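PDB 4OM8: 5-formyl-3-hydroxy-2-methylpyridine 4-carboxylate 5-dehydrogenase from Mesorhizobium japonicum MAFF 303099, which catalyses the NAD+-dependent oxidation of the vitamin B6 degradation intermediate FHMPC to a pyridine dicarboxylate and, as a dismutase, its NADH-dependent reduction to 4-pyridoxate. Local coordinates for the interface of chains A and B. Coordinates in Å, arbitrary orientation; residue numbers count along the deposited sequence, not the author numbering. Chains: chain A/B, 5-formyl-3-hydroxy-2-methylpyridine 4-carboxylate 5-dehydrogenase.

Contact 1: the interface of chains A and B. Residues chain A 228-231; chain B 212-213, 216-217.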
loop_
_atom_site.group_PDB
_atom_site.type_symbol
_atom_site.label_atom_id
_atom_site.label_comp_id
_atom_site.label_asym_id
_atom_site.label_seq_id
_atom_site.Cartn_x
_atom_site.Cartn_y
_atom_site.Cartn_z
ATOM N N GLY A 228 6.099 6.036 -3.394
ATOM C CA GLY A 228 6.347 4.677 -3.858
ATOM C C GLY A 228 7.491 4.000 -3.125
ATOM O O GLY A 228 8.309 4.672 -2.503
ATOM N N PRO A 229 7.549 2.657 -3.192
ATOM C CA PRO A 229 8.555 1.912 -2.416
ATOM C C PRO A 229 10.018 2.345 -2.627
ATOM O O PRO A 229 10.758 2.386 -1.644
ATOM C CB PRO A 229 8.373 0.464 -2.895
ATOM C CG PRO A 229 6.992 0.394 -3.456
ATOM C CD PRO A 229 6.663 1.771 -3.976
ATOM N N MET A 230 10.441 2.628 -3.854
ATOM C CA MET A 230 11.837 3.006 -4.066
ATOM C C MET A 230 12.084 4.382 -3.441
ATOM O O MET A 230 13.085 4.600 -2.752
ATOM C CB MET A 230 12.183 2.991 -5.559
ATOM C CG MET A 230 12.049 1.607 -6.218
ATOM S SD MET A 230 13.116 0.334 -5.466
ATOM C CE MET A 230 11.920 -0.568 -4.515
ATOM N N ALA A 231 11.149 5.300 -3.663
ATOM C CA ALA A 231 11.185 6.617 -3.011
ATOM C C ALA A 231 11.149 6.510 -1.497
ATOM O O ALA A 231 11.794 7.297 -0.801
ATOM C CB ALA A 231 10.021 7.487 -3.511
ATOM N N LEU B 212 8.360 1.037 -11.131
ATOM C CA LEU B 212 7.971 0.247 -9.970
ATOM C C LEU B 212 7.106 1.112 -9.043
ATOM O O LEU B 212 6.035 0.697 -8.591
ATOM C CB LEU B 212 9.223 -0.264 -9.232
ATOM C CG LEU B 212 9.108 -1.165 -7.994
ATOM C CD1 LEU B 212 8.624 -0.433 -6.727
ATOM C CD2 LEU B 212 8.254 -2.388 -8.285
ATOM N N ASP B 213 7.572 2.323 -8.762
ATOM C CA ASP B 213 6.837 3.199 -7.861
ATOM C C ASP B 213 5.468 3.590 -8.423
ATOM O O ASP B 213 4.484 3.566 -7.697
ATOM C CB ASP B 213 7.670 4.435 -7.526
ATOM C CG ASP B 213 8.709 4.149 -6.451
ATOM O OD1 ASP B 213 8.866 2.961 -6.076
ATOM O OD2 ASP B 213 9.365 5.109 -5.987
ATOM N N VAL B 216 3.270 0.398 -8.027
ATOM C CA VAL B 216 2.872 0.015 -6.680
ATOM C C VAL B 216 2.077 1.121 -5.964
ATOM O O VAL B 216 1.100 0.832 -5.279
ATOM C CB VAL B 216 4.109 -0.409 -5.850
ATOM C CG1 VAL B 216 3.715 -0.697 -4.408
ATOM C CG2 VAL B 216 4.783 -1.645 -6.484
ATOM N N SER B 217 2.456 2.386 -6.149
ATOM C CA SER B 217 1.666 3.464 -5.563
ATOM C C SER B 217 0.219 3.421 -6.016
ATOM O O SER B 217 -0.704 3.517 -5.203
ATOM C CB SER B 217 2.260 4.826 -5.905
ATOM O OG SER B 217 3.411 5.065 -5.107
#
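The carboxylate of B:Asp213 lies nearly parallel to the ring of A:Pro229. B:Asp213 OD1 and B:Leu212 CD1 sit over the same face of the proline, the methyl 3.7 Å from A:Pro229 CG, while B:Val216 meets the ring at its edge, CG1 being 3.6 Å from that same CG. Seen from the carboxylate, the face turned to the proline is also covered by the backbone of A:Gly228, whose CA is 3.5 Å from B:Asp213 CG. The other face is met near OD1 by CB and CG of A:Met230. The oxygen edge points at two backbone N-H groups. A:Met230 N donates to OD1 of B:Asp213 over 2.7 Å (164° at the hydrogen), and A:Ala231 N donates to OD2 over 2.9 Å (157°). Both oxygens use the syn lone pair, so the carboxylate is held as a two-pronged fork and cannot easily rotate. B:Asp213 CG stands anti to its own carbonyl carbon (chi1 -80°), which directs the fork away from helix 209-226. A:Pro229 N, lacking a hydrogen, adds no bond. Since A:Met230 and A:Ala231 belong to the first turn of helix 229-236, the aspartate caps that helix from the other subunit, and the helix dipole is likely to favour its negative charge. Replacing B:Asp213 with an alanine would probably leave both amides of the first turn without their acceptor and open a gap between A:Gly228 and A:Met230. In the homodimer, this capping and the B:Leu212 and B:Val216 contacts with the proline fix helix 229-236 of one subunit against helix 209-226 of the other.

Contact 2: the interface of chains A and B. Residues chain A 205, 207-208; chain B 179.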
loop_
_atom_site.group_PDB
_atom_site.type_symbol
_atom_site.label_atom_id
_atom_site.label_comp_id
_atom_site.label_asym_id
_atom_site.label_seq_id
_atom_site.Cartn_x
_atom_site.Cartn_y
_atom_site.Cartn_z
ATOM N N GLY A 205 -1.976 -16.110 14.416
ATOM C CA GLY A 205 -2.489 -15.461 15.613
ATOM C C GLY A 205 -1.695 -14.272 16.120
ATOM O O GLY A 205 -1.767 -13.932 17.305
ATOM N N ILE A 207 -2.216 -11.246 14.946
ATOM C CA ILE A 207 -3.078 -10.061 14.881
ATOM C C ILE A 207 -4.441 -10.439 14.297
ATOM O O ILE A 207 -4.514 -11.286 13.399
ATOM C CB ILE A 207 -2.389 -8.940 14.046
ATOM C CG1 ILE A 207 -3.168 -7.630 14.101
ATOM C CG2 ILE A 207 -2.154 -9.382 12.581
ATOM C CD1 ILE A 207 -2.373 -6.446 13.508
ATOM N N ASP A 208 -5.511 -9.850 14.834
ATOM C CA ASP A 208 -6.865 -10.079 14.310
ATOM C C ASP A 208 -6.976 -9.470 12.913
ATOM O O ASP A 208 -6.298 -8.489 12.619
ATOM C CB ASP A 208 -7.927 -9.491 15.251
ATOM C CG ASP A 208 -8.061 -10.275 16.550
ATOM O OD1 ASP A 208 -7.674 -11.459 16.579
ATOM O OD2 ASP A 208 -8.540 -9.696 17.546
ATOM N N LYS B 179 -0.042 -9.560 18.984
ATOM C CA LYS B 179 -0.237 -10.575 20.023
ATOM C C LYS B 179 0.953 -11.488 20.227
ATOM O O LYS B 179 0.945 -12.319 21.133
ATOM C CB LYS B 179 -1.479 -11.410 19.698
ATOM C CG LYS B 179 -2.759 -10.587 19.713
ATOM C CD LYS B 179 -3.939 -11.294 19.058
ATOM C CE LYS B 179 -4.699 -12.166 20.034
ATOM N NZ LYS B 179 -5.891 -12.763 19.359
HETATM O O HOH W 1 -8.099 -11.100 19.702
#
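Charge pairing links the ammonium of B:Lys179 to the carboxylate of A:Asp208, in a loose salt bridge with NZ 3.6 Å from OD1. The nitrogen stands beyond the oxygen end of the carboxylate, tilted moderately out of its plane. At this separation the link is best read as electrostatic attraction.

A water completes the pairing. Water 1 is 2.6 Å from OD2 of A:Asp208 and 2.8 Å from NZ of B:Lys179, with an angle of about 111° at the water between those two atoms. It lies much nearer the carboxylate plane than the ammonium does. The two routes engage different oxygens of the aspartate, one directly and one through the water, closing a small ring of polar groups.

Van der Waals contact is supplied by the lysine's aliphatic part, which passes beside the loop of chain A. B:Lys179 CB lies 3.5 Å from the carbonyl oxygen of A:Gly205, and CD is 3.8 Å from the same oxygen. The same CD also faces the backbone of A:Ile207, whose CA is 4.4 Å away. The chain is otherwise extended but bends at chi3 (88°), and this turn swings NZ aside from OD1, leaving it at the loose salt-bridge distance where it also meets the water.

A:Gly205, A:Ile207 and A:Asp208 belong to the connection between helices 187-203 and 209-226, whereas B:Lys179 directly follows strand 174-178 in the NAD-binding part of its chain. The patch therefore ties the loop between two helices of one subunit to the end of a nucleotide-domain strand in the other, and may help set how the nucleotide-binding part of B sits against the helical part of A in the homodimer.

The C-alpha centres of contact 1 and contact 2 are about 28 Å apart, so they belong to separate regions of one two-fold symmetric interface, each with a twin in which the chains are exchanged. Helix 209-226 relates them: chain B contributes its early turns to contact 1, while chain A contributes the loop leading into its own copy to contact 2. Contact 1 joins helical segments of both subunits, whereas contact 2 brings in the end of a strand from the NAD-binding part. Together they suggest that dimerisation secures both the helical core and the placement of the nucleotide domains beside it.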